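Local coordinates for genome polyprotein (Rhinovirus C, PDB 6KU8) that probably cleaves the viral polyprotein as its 3C cysteine protease, and is held here in complex with the inhibitor rupintrivir, at residues 20-24 and 25-29; 44-47 and 48-52. All coordinates share one frame; numbering follows the deposited sequence.

How the contacts relate
Both contacts are local turns in the N-terminal beta barrel of the protease, with centres 8 Å apart. Contact 1 is a partly buried hairpin between strands 18-23 and 26-34, held by paired backbone bonds. Contact 2 lies at the surface, where the loop after strand 37-41 enters strand 49-52. It rests on one tight apolar touch and a less certain water bridge. Strands 18-23 and 49-52 are neighbours, so the two meet directly: T22 N lies 2.9 Å from T51 O, a probable hydrogen bond. The 44-47 loop also meets the hairpin, with A44 CB 3.5 Å from F28 CE1. Contact 1 reaches the inhibitor; contact 2 stands back from it.

Contact 1 (20-24 and 25-29); sequences VITTS and KGEFN. With AG7 (4-{2-(4-fluoro-benzyl)-6-methyl-5-[(5-methyl-isoxazole-3-carbonyl)-amino]-4-oxo-heptanoylamino}-5-(2-oxo-pyrrolidin-3-yl)-pentanoic acid ethyl ester), chain B.
I21 and F28 form a hydrogen-bonded antiparallel pair, with I21 N to F28 O at 2.9 Å and F28 N to I21 O at 2.8 Å. T23 and G26 make the next such pair and close a type I turn round S24 and K25. The return bond from G26 N comes from above the T23 carbonyl plane. G26 has a positive phi of 105°, a backbone shape that suits glycine. T23 OG1 sits between its own backbone N and carbonyl carbon (chi1 79°). T23 OG1 accepts the K25 N-H, with K25 N at 2.9 Å, and is also bonded to A44 O, so the hydroxyl ties the turn to the 44-47 loop. On the same face, I21 CG2 presses on F28 CB at 3.4 Å, and K25 CB lies at the edge of the F28 ring, in its plane. The other face is more polar. T22 and E27 point the same way, side by side, and a water joins T22 OG1 to E27 OE2, donating to the carboxylate at 2.7 Å. E27 OE1 bonds T110 OG1, so both carboxylate oxygens are held. V20 CG1 packs across the E27 carboxylate end. K25 and F28 belong to the rupintrivir pocket: F28 CE2 lies 3.9 Å from AG7 C20, and K25 O is near the ethyl ester end. The turn joins strands 18-23 and 26-34 into a beta hairpin of the barrel. I21 reaches V40 and V50 on strands 37-41 and 49-52, while F28 packs on P41, A44 and C150.

Contact 2 (44-47 and 48-52); sequences AECG and DSVTI
C46 SG and V50 CG1 each stand anti to their own carbonyl carbon, beside the backbone N (chi1 -63° and -65°), and these torsions bring the two side chains together round the G47-D48 bend. C46 CB meets V50 CG1 at 3.4 Å, tighter than usual for two carbons. The sulfur lies beside the same methyl, with C46 SG 3.9 Å from V50 CG1. One branch of the valine thus touches both side-chain atoms of the cysteine. G47 O also comes within 3.9 Å of V50 CG1, so the backbone of the bend borders this methyl too. A water may bridge the inside of the turn. The water oxygen lies an unusually short 2.5 Å from G47 N and a long 3.3 Å from S49 O, so the bridge is tentative. The D48 side chain leads away from 44-47, on the exposed outer side of the bend, though its CB still touches the backbone of G47. Beyond the turn, the chain joins the sheet: D48 and V50 form backbone bonds with V59 and V57 of strand 55-66. C46 and V50 both pack on I21 of strand 18-23, so the apolar touch is continued by the neighbouring hairpin. The bend is a surface connection that feeds strand 49-52 into the six-stranded antiparallel barrel, one of the two beta-barrel domains of the chymotrypsin-like fold shared by 3C proteases.

Contact 1 (20-24 and 25-29)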
loop_
_atom_site.group_PDB
_atom_site.type_symbol
_atom_site.label_atom_id
_atom_site.label_comp_id
_atom_site.label_asym_id
_atom_site.label_seq_id
_atom_site.Cartn_x
_atom_site.Cartn_y
_atom_site.Cartn_z
ATOM N N VAL A 20 -8.608 -1.987 -7.949
ATOM C CA VAL A 20 -9.421 -2.494 -6.851
ATOM C C VAL A 20 -9.208 -3.996 -6.769
ATOM O O VAL A 20 -9.487 -4.722 -7.726
ATOM C CB VAL A 20 -10.909 -2.173 -7.060
ATOM C CG1 VAL A 20 -11.732 -2.757 -5.935
ATOM C CG2 VAL A 20 -11.144 -0.667 -7.226
ATOM N N ILE A 21 -8.728 -4.464 -5.628
ATOM C CA ILE A 21 -8.549 -5.888 -5.380
ATOM C C ILE A 21 -9.615 -6.307 -4.381
ATOM O O ILE A 21 -9.828 -5.629 -3.369
ATOM C CB ILE A 21 -7.127 -6.190 -4.870
ATOM C CG1 ILE A 21 -6.713 -7.622 -5.206
ATOM C CG2 ILE A 21 -7.038 -5.962 -3.379
ATOM C CD1 ILE A 21 -5.194 -7.841 -5.147
ATOM N N THR A 22 -10.318 -7.392 -4.688
ATOM C CA THR A 22 -11.428 -7.872 -3.875
ATOM C C THR A 22 -11.047 -9.247 -3.354
ATOM O O THR A 22 -10.730 -10.139 -4.145
ATOM C CB THR A 22 -12.727 -7.949 -4.686
ATOM O OG1 THR A 22 -13.031 -6.662 -5.235
ATOM C CG2 THR A 22 -13.904 -8.391 -3.799
ATOM N N THR A 23 -11.040 -9.403 -2.032
ATOM C CA THR A 23 -10.849 -10.700 -1.391
ATOM C C THR A 23 -11.984 -10.921 -0.400
ATOM O O THR A 23 -12.867 -10.075 -0.236
ATOM C CB THR A 23 -9.487 -10.805 -0.681
ATOM O OG1 THR A 23 -9.537 -10.121 0.583
ATOM C CG2 THR A 23 -8.367 -10.223 -1.545
ATOM N N SER A 24 -11.953 -12.064 0.287
ATOM C CA SER A 24 -12.922 -12.291 1.348
ATOM C C SER A 24 -12.817 -11.237 2.442
ATOM O O SER A 24 -13.774 -11.047 3.196
ATOM C CB SER A 24 -12.739 -13.693 1.935
ATOM O OG SER A 24 -11.427 -13.857 2.445
ATOM N N LYS A 25 -11.690 -10.529 2.535
ATOM C CA LYS A 25 -11.549 -9.457 3.515
ATOM C C LYS A 25 -12.091 -8.117 3.018
ATOM O O LYS A 25 -11.932 -7.104 3.712
ATOM C CB LYS A 25 -10.082 -9.295 3.925
ATOM C CG LYS A 25 -9.424 -10.584 4.413
ATOM C CD LYS A 25 -10.445 -11.537 5.013
ATOM C CE LYS A 25 -10.017 -12.033 6.378
ATOM N NZ LYS A 25 -10.181 -10.952 7.387
ATOM N N GLY A 26 -12.718 -8.087 1.850
ATOM C CA GLY A 26 -13.275 -6.864 1.310
ATOM C C GLY A 26 -12.449 -6.295 0.172
ATOM O O GLY A 26 -11.625 -6.972 -0.449
ATOM N N GLU A 27 -12.680 -5.008 -0.092
ATOM C CA GLU A 27 -12.037 -4.283 -1.178
ATOM C C GLU A 27 -10.808 -3.542 -0.665
ATOM O O GLU A 27 -10.863 -2.868 0.364
ATOM C CB GLU A 27 -12.999 -3.280 -1.818
ATOM C CG GLU A 27 -13.991 -3.871 -2.793
ATOM C CD GLU A 27 -14.767 -2.797 -3.539
ATOM O OE1 GLU A 27 -14.782 -1.625 -3.090
ATOM O OE2 GLU A 27 -15.339 -3.132 -4.592
ATOM N N PHE A 28 -9.709 -3.668 -1.396
ATOM C CA PHE A 28 -8.456 -3.003 -1.074
ATOM C C PHE A 28 -7.965 -2.276 -2.311
ATOM O O PHE A 28 -8.354 -2.604 -3.438
ATOM C CB PHE A 28 -7.369 -3.988 -0.616
ATOM C CG PHE A 28 -7.738 -4.775 0.605
ATOM C CD1 PHE A 28 -8.586 -5.872 0.510
ATOM C CD2 PHE A 28 -7.240 -4.417 1.851
ATOM C CE1 PHE A 28 -8.940 -6.591 1.645
ATOM C CE2 PHE A 28 -7.573 -5.136 2.984
ATOM C CZ PHE A 28 -8.424 -6.215 2.889
ATOM N N ASN A 29 -7.093 -1.293 -2.089
ATOM C CA ASN A 29 -6.343 -0.682 -3.177
ATOM C C ASN A 29 -5.076 -1.490 -3.415
ATOM O O ASN A 29 -4.367 -1.833 -2.465
ATOM C CB ASN A 29 -5.980 0.774 -2.884
ATOM C CG ASN A 29 -5.229 1.411 -4.029
ATOM O OD1 ASN A 29 -5.729 1.483 -5.145
ATOM N ND2 ASN A 29 -4.020 1.879 -3.758
HETATM C C01 AG7 B . -6.735 -2.620 12.259
HETATM C C02 AG7 B . -6.895 -3.869 11.411
HETATM O O03 AG7 B . -6.604 -1.505 11.843
HETATM C C04 AG7 B . -6.452 -3.722 9.961
HETATM C C05 AG7 B . -6.317 -5.159 9.489
HETATM C C06 AG7 B . -4.985 -5.765 9.958
HETATM C C07 AG7 B . -3.797 -5.088 9.727
HETATM C C08 AG7 B . -2.594 -5.628 10.150
HETATM C C09 AG7 B . -2.567 -6.851 10.812
HETATM C C10 AG7 B . -3.753 -7.532 11.047
HETATM C C11 AG7 B . -4.961 -6.991 10.622
HETATM N N12 AG7 B . -7.301 -1.880 8.299
HETATM C C13 AG7 B . -8.470 -1.154 7.774
HETATM C C14 AG7 B . -8.140 0.308 8.027
HETATM C C15 AG7 B . -8.285 0.635 9.562
HETATM C C16 AG7 B . -8.302 2.239 9.739
HETATM N N17 AG7 B . -9.189 2.546 10.672
HETATM O O18 AG7 B . -7.624 2.999 9.134
HETATM C C19 AG7 B . -8.926 -1.383 6.327
HETATM C C20 AG7 B . -8.632 -2.823 5.879
HETATM C C21 AG7 B . -10.000 -3.430 6.096
HETATM O O22 AG7 B . -10.144 -4.725 6.584
HETATM O O23 AG7 B . -10.938 -2.745 5.875
HETATM C C47 AG7 B . -7.560 -2.923 9.277
HETATM O O48 AG7 B . -8.686 -3.144 9.567
HETATM C C50 AG7 B . -11.488 -5.059 6.759
HETATM C C53 AG7 B . -11.585 -6.573 6.937
HETATM C C57 AG7 B . -6.768 -2.983 13.732
HETATM N N58 AG7 B . -6.410 -1.856 14.504
HETATM C C59 AG7 B . -5.677 -2.076 15.702
HETATM O O60 AG7 B . -5.310 -3.124 16.133
HETATM C C78 AG7 B . -8.182 -3.379 14.162
HETATM C C81 AG7 B . -8.240 -3.954 15.584
HETATM F F1 AG7 B . -1.373 -7.374 11.231
HETATM C C82 AG7 B . -9.104 -2.160 14.044
HETATM C C83 AG7 B . -9.843 1.275 11.188
HETATM C C84 AG7 B . -9.441 0.191 10.084
HETATM C C1 AG7 B . -5.460 -0.768 16.364
HETATM O O HOH W 1 -15.810 -5.813 -4.774
#

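Contact 2 (44-47 and 48-52)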
loop_
_atom_site.group_PDB
_atom_site.type_symbol
_atom_site.label_atom_id
_atom_site.label_comp_id
_atom_site.label_asym_id
_atom_site.label_seq_id
_atom_site.Cartn_x
_atom_site.Cartn_y
_atom_site.Cartn_z
ATOM N N ALA A 44 -5.024 -8.560 3.548
ATOM C CA ALA A 44 -6.041 -8.844 2.545
ATOM C C ALA A 44 -6.124 -10.334 2.248
ATOM O O ALA A 44 -7.135 -10.793 1.705
ATOM C CB ALA A 44 -5.767 -8.054 1.258
ATOM N N GLU A 45 -5.084 -11.092 2.593
ATOM C CA GLU A 45 -5.066 -12.553 2.472
ATOM C C GLU A 45 -5.349 -13.015 1.045
ATOM O O GLU A 45 -6.203 -13.874 0.800
ATOM C CB GLU A 45 -6.044 -13.190 3.460
ATOM C CG GLU A 45 -5.608 -13.028 4.907
ATOM C CD GLU A 45 -6.637 -13.559 5.889
ATOM O OE1 GLU A 45 -7.486 -14.386 5.477
ATOM O OE2 GLU A 45 -6.599 -13.143 7.072
ATOM N N CYS A 46 -4.601 -12.460 0.094
ATOM C CA CYS A 46 -4.803 -12.829 -1.302
ATOM C C CYS A 46 -4.492 -14.307 -1.518
ATOM O O CYS A 46 -3.582 -14.865 -0.899
ATOM C CB CYS A 46 -3.934 -11.964 -2.212
ATOM S SG CYS A 46 -4.347 -10.190 -2.127
ATOM N N GLY A 47 -5.267 -14.945 -2.395
ATOM C CA GLY A 47 -5.072 -16.338 -2.744
ATOM C C GLY A 47 -4.220 -16.516 -3.985
ATOM O O GLY A 47 -3.545 -15.594 -4.452
ATOM N N ASP A 48 -4.245 -17.739 -4.522
ATOM C CA ASP A 48 -3.455 -18.036 -5.710
ATOM C C ASP A 48 -4.006 -17.338 -6.940
ATOM O O ASP A 48 -3.282 -17.169 -7.925
ATOM C CB ASP A 48 -3.385 -19.545 -5.940
ATOM C CG ASP A 48 -2.564 -20.253 -4.879
ATOM O OD1 ASP A 48 -2.904 -21.406 -4.546
ATOM O OD2 ASP A 48 -1.588 -19.654 -4.376
ATOM N N SER A 49 -5.261 -16.924 -6.909
ATOM C CA SER A 49 -5.744 -15.943 -7.860
ATOM C C SER A 49 -6.545 -14.907 -7.095
ATOM O O SER A 49 -7.153 -15.201 -6.056
ATOM C CB SER A 49 -6.576 -16.583 -8.999
ATOM O OG SER A 49 -7.926 -16.732 -8.635
ATOM N N VAL A 50 -6.505 -13.679 -7.605
ATOM C CA VAL A 50 -7.095 -12.528 -6.946
ATOM C C VAL A 50 -8.037 -11.849 -7.926
ATOM O O VAL A 50 -7.825 -11.873 -9.144
ATOM C CB VAL A 50 -6.016 -11.538 -6.443
ATOM C CG1 VAL A 50 -5.165 -12.182 -5.347
ATOM C CG2 VAL A 50 -5.127 -11.093 -7.596
ATOM N N THR A 51 -9.093 -11.258 -7.383
ATOM C CA THR A 51 -10.027 -10.453 -8.161
ATOM C C THR A 51 -9.485 -9.033 -8.259
ATOM O O THR A 51 -9.417 -8.315 -7.255
ATOM C CB THR A 51 -11.405 -10.455 -7.513
ATOM O OG1 THR A 51 -11.794 -11.805 -7.249
ATOM C CG2 THR A 51 -12.425 -9.809 -8.445
ATOM N N ILE A 52 -9.106 -8.631 -9.470
ATOM C CA ILE A 52 -8.625 -7.287 -9.754
ATOM C C ILE A 52 -9.598 -6.640 -10.731
ATOM O O ILE A 52 -9.859 -7.193 -11.805
ATOM C CB ILE A 52 -7.207 -7.313 -10.329
ATOM C CG1 ILE A 52 -6.255 -7.977 -9.326
ATOM C CG2 ILE A 52 -6.753 -5.911 -10.678
ATOM C CD1 ILE A 52 -4.870 -8.182 -9.873
HETATM O O HOH W 2 -7.477 -13.934 -3.074
#